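Long-range contact in chitooligosaccharide oxidase (Gibberella zeae, PDB 6Y0R), which oxidises the C1 hydroxyl of chitooligosaccharides to lactones, using a bicovalently bound FAD and reducing molecular oxygen to hydrogen peroxide: residues Y461-A474 with N480-A492. Sequence-based numbering, arbitrary orientation.
Sequences YWGSNVAKLEAVKA and NLFRNPQSIKPKA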
ATOM      1  N   TYR A 461      -0.845  12.920   2.200  1.00 16.09           N
ATOM      2  CA  TYR A 461      -1.342  11.555   2.510  1.00 15.49           C
ATOM      3  C   TYR A 461      -2.742  11.575   3.131  1.00 15.00           C
ATOM      4  O   TYR A 461      -3.524  10.662   2.779  1.00 17.00           O
ATOM      5  CB  TYR A 461      -0.397  10.797   3.431  1.00 14.70           C
ATOM      6  CG  TYR A 461       1.001  10.576   2.904  1.00 15.33           C
ATOM      7  CD1 TYR A 461       1.234  10.341   1.563  1.00 15.86           C
ATOM      8  CD2 TYR A 461       2.087  10.709   3.751  1.00 16.28           C
ATOM      9  CE1 TYR A 461       2.521  10.155   1.077  1.00 16.51           C
ATOM     10  CE2 TYR A 461       3.377  10.505   3.288  1.00 16.71           C
ATOM     11  CZ  TYR A 461       3.593  10.242   1.947  1.00 15.84           C
ATOM     12  OH  TYR A 461       4.865  10.110   1.436  1.00 16.49           O
ATOM     13  N   TRP A 462      -3.045  12.541   4.000  1.00 15.85           N
ATOM     14  CA  TRP A 462      -4.280  12.494   4.837  1.00 16.40           C
ATOM     15  C   TRP A 462      -5.175  13.728   4.637  1.00 17.40           C
ATOM     16  O   TRP A 462      -6.282  13.711   5.183  1.00 17.31           O
ATOM     17  CB  TRP A 462      -3.940  12.227   6.296  1.00 16.01           C
ATOM     18  CG  TRP A 462      -3.270  10.896   6.495  1.00 15.69           C
ATOM     19  CD1 TRP A 462      -3.829   9.659   6.286  1.00 16.54           C
ATOM     20  CD2 TRP A 462      -1.892  10.665   6.807  1.00 15.45           C
ATOM     21  NE1 TRP A 462      -2.892   8.689   6.528  1.00 16.72           N
ATOM     22  CE2 TRP A 462      -1.683   9.274   6.811  1.00 16.55           C
ATOM     23  CE3 TRP A 462      -0.818  11.502   7.118  1.00 16.01           C
ATOM     24  CZ2 TRP A 462      -0.465   8.705   7.152  1.00 17.33           C
ATOM     25  CZ3 TRP A 462       0.415  10.939   7.383  1.00 16.62           C
ATOM     26  CH2 TRP A 462       0.585   9.559   7.400  1.00 17.68           C
ATOM     27  N   GLY A 463      -4.732  14.763   3.904  1.00 17.46           N
ATOM     28  CA  GLY A 463      -5.601  15.889   3.526  1.00 19.27           C
ATOM     29  C   GLY A 463      -6.380  16.442   4.699  1.00 18.33           C
ATOM     30  O   GLY A 463      -5.820  16.712   5.800  1.00 19.17           O
ATOM     31  N   SER A 464      -7.692  16.578   4.504  1.00 18.94           N
ATOM     32  CA  SER A 464      -8.617  17.199   5.465  1.00 20.67           C
ATOM     33  C   SER A 464      -8.782  16.361   6.736  1.00 20.07           C
ATOM     34  O   SER A 464      -9.394  16.856   7.697  1.00 20.90           O
ATOM     35  CB  SER A 464      -9.935  17.459   4.769  1.00 22.90           C
ATOM     36  OG  SER A 464     -10.469  16.257   4.256  1.00 25.70           O
ATOM     37  N   ASN A 465      -8.245  15.131   6.795  1.00 17.75           N
ATOM     38  CA  ASN A 465      -8.298  14.285   8.005  1.00 16.90           C
ATOM     39  C   ASN A 465      -7.154  14.601   8.972  1.00 16.24           C
ATOM     40  O   ASN A 465      -7.136  14.054  10.051  1.00 17.10           O
ATOM     41  CB  ASN A 465      -8.282  12.796   7.623  1.00 17.21           C
ATOM     42  CG  ASN A 465      -9.632  12.327   7.130  1.00 19.13           C
ATOM     43  OD1 ASN A 465     -10.649  12.996   7.364  1.00 19.77           O
ATOM     44  ND2 ASN A 465      -9.639  11.209   6.402  1.00 16.81           N
ATOM     45  N   VAL A 466      -6.198  15.447   8.602  1.00 16.56           N
ATOM     46  CA  VAL A 466      -5.017  15.671   9.479  1.00 18.28           C
ATOM     47  C   VAL A 466      -5.470  16.180  10.869  1.00 17.47           C
ATOM     48  O   VAL A 466      -4.959  15.697  11.887  1.00 17.57           O
ATOM     49  CB  VAL A 466      -3.965  16.582   8.813  1.00 18.46           C
ATOM     50  CG1 VAL A 466      -2.926  17.038   9.821  1.00 20.47           C
ATOM     51  CG2 VAL A 466      -3.256  15.898   7.655  1.00 18.62           C
ATOM     52  N   ALA A 467      -6.368  17.165  10.941  1.00 21.00           N
ATOM     53  CA  ALA A 467      -6.744  17.770  12.230  1.00 21.26           C
ATOM     54  C   ALA A 467      -7.290  16.723  13.206  1.00 18.40           C
ATOM     55  O   ALA A 467      -6.821  16.662  14.367  1.00 20.47           O
ATOM     56  CB  ALA A 467      -7.746  18.894  11.991  1.00 22.16           C
ATOM     57  N   LYS A 468      -8.214  15.872  12.752  1.00 19.45           N
ATOM     58  CA  LYS A 468      -8.780  14.788  13.588  1.00 20.16           C
ATOM     59  C   LYS A 468      -7.695  13.763  13.929  1.00 18.93           C
ATOM     60  O   LYS A 468      -7.634  13.315  15.075  1.00 18.64           O
ATOM     61  CB  LYS A 468     -10.005  14.165  12.905  1.00 21.96           C
ATOM     62  CG  LYS A 468     -10.664  13.071  13.724  1.00 25.49           C
ATOM     63  CD  LYS A 468     -12.033  12.661  13.248  1.00 31.41           C
ATOM     64  CE  LYS A 468     -12.574  11.481  14.027  1.00 33.69           C
ATOM     65  NZ  LYS A 468     -13.851  11.037  13.427  1.00 38.78           N
ATOM     66  N   LEU A 469      -6.805  13.418  12.981  1.00 17.15           N
ATOM     67  CA  LEU A 469      -5.694  12.480  13.280  1.00 16.10           C
ATOM     68  C   LEU A 469      -4.782  13.050  14.376  1.00 16.75           C
ATOM     69  O   LEU A 469      -4.342  12.280  15.250  1.00 18.29           O
ATOM     70  CB  LEU A 469      -4.893  12.185  12.006  1.00 17.00           C
ATOM     71  CG  LEU A 469      -5.539  11.179  11.065  1.00 18.02           C
ATOM     72  CD1 LEU A 469      -4.909  11.283   9.687  1.00 17.94           C
ATOM     73  CD2 LEU A 469      -5.420   9.771  11.646  1.00 18.23           C
ATOM     74  N   GLU A 470      -4.528  14.359  14.378  1.00 18.04           N
ATOM     75  CA  GLU A 470      -3.675  14.968  15.441  1.00 18.61           C
ATOM     76  C   GLU A 470      -4.340  14.838  16.812  1.00 17.56           C
ATOM     77  O   GLU A 470      -3.624  14.630  17.791  1.00 18.52           O
ATOM     78  CB  GLU A 470      -3.396  16.431  15.110  1.00 20.35           C
ATOM     79  CG  GLU A 470      -2.542  16.591  13.870  1.00 19.68           C
ATOM     80  CD  GLU A 470      -2.324  18.016  13.413  1.00 23.73           C
ATOM     81  OE1 GLU A 470      -3.181  18.867  13.724  1.00 26.62           O
ATOM     82  OE2 GLU A 470      -1.357  18.252  12.698  1.00 24.19           O
ATOM     83  N   ALA A 471      -5.656  14.933  16.864  1.00 19.77           N
ATOM     84  CA  ALA A 471      -6.396  14.775  18.135  1.00 20.31           C
ATOM     85  C   ALA A 471      -6.336  13.311  18.596  1.00 20.91           C
ATOM     86  O   ALA A 471      -6.112  13.032  19.803  1.00 21.81           O
ATOM     87  CB  ALA A 471      -7.790  15.282  17.962  1.00 21.70           C
ATOM     88  N   VAL A 472      -6.490  12.363  17.653  1.00 18.20           N
ATOM     89  CA  VAL A 472      -6.337  10.936  18.008  1.00 19.00           C
ATOM     90  C   VAL A 472      -4.925  10.694  18.512  1.00 17.23           C
ATOM     91  O   VAL A 472      -4.723   9.948  19.467  1.00 20.01           O
ATOM     92  CB  VAL A 472      -6.763  10.039  16.824  1.00 18.73           C
ATOM     93  CG1 VAL A 472      -6.624   8.579  17.177  1.00 21.52           C
ATOM     94  CG2 VAL A 472      -8.201  10.346  16.425  1.00 21.67           C
ATOM     95  N   LYS A 473      -3.936  11.277  17.851  1.00 16.96           N
ATOM     96  CA  LYS A 473      -2.524  11.102  18.196  1.00 17.73           C
ATOM     97  C   LYS A 473      -2.272  11.637  19.610  1.00 17.77           C
ATOM     98  O   LYS A 473      -1.582  10.980  20.362  1.00 20.01           O
ATOM     99  CB  LYS A 473      -1.697  11.809  17.126  1.00 17.35           C
ATOM    100  CG  LYS A 473      -0.200  11.716  17.290  1.00 17.12           C
ATOM    101  CD  LYS A 473       0.376  10.440  16.727  1.00 19.05           C
ATOM    102  CE  LYS A 473       1.812  10.277  17.101  1.00 18.26           C
ATOM    103  NZ  LYS A 473       2.368   9.050  16.526  1.00 19.06           N
ATOM    104  N   ALA A 474      -2.804  12.809  19.935  1.00 19.01           N
ATOM    105  CA  ALA A 474      -2.642  13.414  21.276  1.00 20.27           C
ATOM    106  C   ALA A 474      -3.224  12.466  22.340  1.00 22.81           C
ATOM    107  O   ALA A 474      -2.654  12.383  23.428  1.00 24.54           O
ATOM    108  CB  ALA A 474      -3.305  14.774  21.288  1.00 21.62           C
ATOM    109  N   ASN A 480       4.622  10.944  21.125  1.00 19.21           N
ATOM    110  CA  ASN A 480       5.066  10.774  19.719  1.00 18.48           C
ATOM    111  C   ASN A 480       6.255   9.805  19.653  1.00 17.39           C
ATOM    112  O   ASN A 480       7.256  10.071  18.984  1.00 18.51           O
ATOM    113  CB  ASN A 480       5.328  12.110  19.042  1.00 19.75           C
ATOM    114  CG  ASN A 480       5.305  11.964  17.548  1.00 20.67           C
ATOM    115  OD1 ASN A 480       4.781  10.957  17.043  1.00 19.98           O
ATOM    116  ND2 ASN A 480       5.809  12.973  16.848  1.00 19.23           N
ATOM    117  N   LEU A 481       6.130   8.626  20.276  1.00 18.22           N
ATOM    118  CA  LEU A 481       7.141   7.556  20.154  1.00 19.46           C
ATOM    119  C   LEU A 481       6.994   6.848  18.802  1.00 17.45           C
ATOM    120  O   LEU A 481       8.012   6.431  18.267  1.00 19.23           O
ATOM    121  CB  LEU A 481       6.926   6.579  21.308  1.00 20.52           C
ATOM    122  CG  LEU A 481       7.181   7.152  22.699  1.00 23.61           C
ATOM    123  CD1 LEU A 481       6.727   6.128  23.713  1.00 26.19           C
ATOM    124  CD2 LEU A 481       8.653   7.502  22.874  1.00 27.20           C
ATOM    125  N   PHE A 482       5.770   6.768  18.264  1.00 17.46           N
ATOM    126  CA  PHE A 482       5.493   6.053  16.981  1.00 19.00           C
ATOM    127  C   PHE A 482       5.531   7.080  15.864  1.00 17.75           C
ATOM    128  O   PHE A 482       4.484   7.463  15.318  1.00 19.18           O
ATOM    129  CB  PHE A 482       4.182   5.257  17.028  1.00 18.09           C
ATOM    130  CG  PHE A 482       4.343   4.035  17.893  1.00 18.46           C
ATOM    131  CD1 PHE A 482       4.260   4.153  19.263  1.00 18.62           C
ATOM    132  CD2 PHE A 482       4.530   2.778  17.344  1.00 19.82           C
ATOM    133  CE1 PHE A 482       4.447   3.043  20.074  1.00 21.18           C
ATOM    134  CE2 PHE A 482       4.730   1.671  18.160  1.00 21.00           C
ATOM    135  CZ  PHE A 482       4.697   1.809  19.527  1.00 20.59           C
ATOM    136  N   ARG A 483       6.745   7.469  15.526  1.00 18.60           N
ATOM    137  CA  ARG A 483       6.970   8.613  14.613  1.00 16.75           C
ATOM    138  C   ARG A 483       7.899   8.222  13.468  1.00 16.44           C
ATOM    139  O   ARG A 483       8.710   7.276  13.576  1.00 18.45           O
ATOM    140  CB  ARG A 483       7.507   9.835  15.367  1.00 18.40           C
ATOM    141  CG  ARG A 483       8.923   9.695  15.895  1.00 18.89           C
ATOM    142  CD  ARG A 483       9.355  10.982  16.552  1.00 18.83           C
ATOM    143  NE  ARG A 483      10.713  10.869  17.051  1.00 19.81           N
ATOM    144  CZ  ARG A 483      11.069  10.555  18.299  1.00 19.47           C
ATOM    145  NH1 ARG A 483      12.361  10.551  18.619  1.00 22.18           N
ATOM    146  NH2 ARG A 483      10.168  10.318  19.230  1.00 20.09           N
ATOM    147  N   ASN A 484       7.789   8.985  12.398  1.00 16.05           N
ATOM    148  CA  ASN A 484       8.730   8.974  11.262  1.00 16.01           C
ATOM    149  C   ASN A 484       8.654  10.373  10.652  1.00 15.24           C
ATOM    150  O   ASN A 484       7.828  11.187  11.062  1.00 15.07           O
ATOM    151  CB  ASN A 484       8.433   7.813  10.300  1.00 15.80           C
ATOM    152  CG  ASN A 484       7.132   7.992   9.535  1.00 16.57           C
ATOM    153  OD1 ASN A 484       6.917   9.025   8.897  1.00 18.31           O
ATOM    154  ND2 ASN A 484       6.291   6.961   9.497  1.00 16.83           N
ATOM    155  N   PRO A 485       9.537  10.736   9.701  1.00 16.89           N
ATOM    156  CA  PRO A 485       9.558  12.123   9.250  1.00 17.48           C
ATOM    157  C   PRO A 485       8.227  12.617   8.655  1.00 17.55           C
ATOM    158  O   PRO A 485       8.038  13.851   8.634  1.00 18.75           O
ATOM    159  CB  PRO A 485      10.688  12.136   8.207  1.00 17.89           C
ATOM    160  CG  PRO A 485      11.623  11.025   8.700  1.00 19.58           C
ATOM    161  CD  PRO A 485      10.662   9.936   9.186  1.00 17.78           C
ATOM    162  N   GLN A 486       7.338  11.717   8.200  1.00 16.09           N
ATOM    163  CA  GLN A 486       6.105  12.127   7.486  1.00 16.87           C
ATOM    164  C   GLN A 486       4.862  11.811   8.312  1.00 17.13           C
ATOM    165  O   GLN A 486       3.811  11.944   7.775  1.00 22.18           O
ATOM    166  CB  GLN A 486       6.013  11.477   6.102  1.00 16.51           C
ATOM    167  CG  GLN A 486       7.215  11.843   5.239  1.00 16.85           C
ATOM    168  CD  GLN A 486       7.118  11.367   3.806  1.00 17.49           C
ATOM    169  OE1 GLN A 486       6.578  10.293   3.545  1.00 16.85           O
ATOM    170  NE2 GLN A 486       7.801  12.074   2.911  1.00 17.67           N
ATOM    171  N   SER A 487       5.020  11.575   9.598  1.00 16.19           N
ATOM    172  CA  SER A 487       3.950  11.048  10.470  1.00 16.54           C
ATOM    173  C   SER A 487       3.215  12.211  11.143  1.00 17.69           C
ATOM    174  O   SER A 487       3.581  13.387  10.966  1.00 17.76           O
ATOM    175  CB  SER A 487       4.490  10.052  11.447  1.00 17.05           C
ATOM    176  OG  SER A 487       5.282  10.655  12.456  1.00 16.81           O
ATOM    177  N   ILE A 488       2.136  11.875  11.824  1.00 17.59           N
ATOM    178  CA  ILE A 488       1.169  12.829  12.428  1.00 17.83           C
ATOM    179  C   ILE A 488       1.729  13.338  13.749  1.00 20.11           C
ATOM    180  O   ILE A 488       2.047  12.527  14.601  1.00 19.46           O
ATOM    181  CB  ILE A 488      -0.197  12.139  12.620  1.00 17.97           C
ATOM    182  CG1 ILE A 488      -0.840  11.847  11.257  1.00 17.84           C
ATOM    183  CG2 ILE A 488      -1.102  12.973  13.531  1.00 19.42           C
ATOM    184  CD1 ILE A 488      -1.388  13.036  10.522  1.00 18.92           C
ATOM    185  N   LYS A 489       1.696  14.521  13.977  1.00 20.47           N
ATOM    186  CA  LYS A 489       2.215  15.101  15.245  1.00 23.03           C
ATOM    187  C   LYS A 489       1.055  15.309  16.212  1.00 21.39           C
ATOM    188  O   LYS A 489      -0.039  15.717  15.827  1.00 22.29           O
ATOM    189  CB  LYS A 489       3.000  16.393  14.985  1.00 28.79           C
ATOM    190  CG  LYS A 489       4.307  16.193  14.214  1.00 33.93           C
ATOM    191  CD  LYS A 489       5.030  17.508  13.962  1.00 39.31           C
ATOM    192  CE  LYS A 489       6.335  17.372  13.229  1.00 52.57           C
ATOM    193  NZ  LYS A 489       6.965  18.693  13.002  1.00 60.83           N
ATOM    194  N   PRO A 490       1.137  15.060  17.479  1.00 20.34           N
ATOM    195  CA  PRO A 490       0.039  15.171  18.442  1.00 21.71           C
ATOM    196  C   PRO A 490      -0.412  16.628  18.663  1.00 23.71           C
ATOM    197  O   PRO A 490       0.432  17.506  18.836  1.00 24.24           O
ATOM    198  CB  PRO A 490       0.575  14.534  19.733  1.00 22.66           C
ATOM    199  CG  PRO A 490       2.068  14.471  19.564  1.00 23.44           C
ATOM    200  CD  PRO A 490       2.364  14.538  18.087  1.00 20.93           C
ATOM    201  N   LYS A 491      -1.714  16.874  18.562  1.00 23.87           N
ATOM    202  CA  LYS A 491      -2.313  18.212  18.783  1.00 32.67           C
ATOM    203  C   LYS A 491      -3.778  18.016  19.193  1.00 33.22           C
ATOM    204  O   LYS A 491      -4.583  17.645  18.323  1.00 33.02           O
ATOM    205  CB  LYS A 491      -2.129  19.032  17.508  1.00 39.17           C
ATOM    206  CG  LYS A 491      -2.037  20.540  17.674  1.00 48.81           C
ATOM    207  CD  LYS A 491      -1.550  21.217  16.392  1.00 55.86           C
ATOM    208  CE  LYS A 491      -2.546  22.198  15.807  1.00 62.97           C
ATOM    209  NZ  LYS A 491      -3.018  23.180  16.814  1.00 71.89           N
ATOM    210  N   ALA A 492      -4.098  18.252  20.473  1.00 38.66           N
ATOM    211  CA  ALA A 492      -5.424  18.001  21.108  1.00 46.10           C
ATOM    212  C   ALA A 492      -6.550  18.800  20.430  1.00 47.79           C
ATOM    213  O   ALA A 492      -6.341  19.854  19.815  1.00 55.45           O
ATOM    214  CB  ALA A 492      -5.339  18.306  22.586  1.00 44.50           C
TER
HETATM  215  O   HOH W   1       0.401  16.289  11.883  1.00 20.45           O
HETATM  216  O   HOH W   2       3.875  10.497  14.595  1.00 18.95           O
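Ile488 plugs the groove between Trp462 and helix 466-476, where the C-terminal tail of the berberine-like region folds back over the helix that precedes it. Its side chain leaves the backbone with CG1 beside the N (chi1 -68°), sending the two branches different ways: CD1 lies 3.8 Å from Trp462 CE3 and also meets Leu469 CB, while CG2 rests on the backbone of Leu469 and Glu470. Trp462 NE1 donates to Gly211 O.

At the inner end, Tyr461 OH donates to Gln486 OE1 over 2.7 Å, from 37° out of the amide's carbonyl plane; Asp449 contacts both side chains through its backbone, donating to the hydroxyl and accepting from Gln486 NE2. Lys473 bends at chi2 (84°) to run its methylenes alongside Ile488 O and Pro490. Lys473 NZ reaches a polar cluster, donating to water 2 over 2.8 Å and to Asn215 O, and forming a salt bridge with Asp477; the same water lies 2.7 Å from Ile488 O, one of several acceptors within reach of its protons.

Toward the terminus the fit is looser and more exposed: Lys491 lies alongside Glu470, but its NZ stays 5.3 Å from Glu470 OE1, and water 1 links Glu470 OE2 to Lys489 N. The tail is nevertheless pinned there, because Glu470 O accepts Ala474 N within the helix on one face of its carbonyl plane and Lys491 N, 3.0 Å away, on the other.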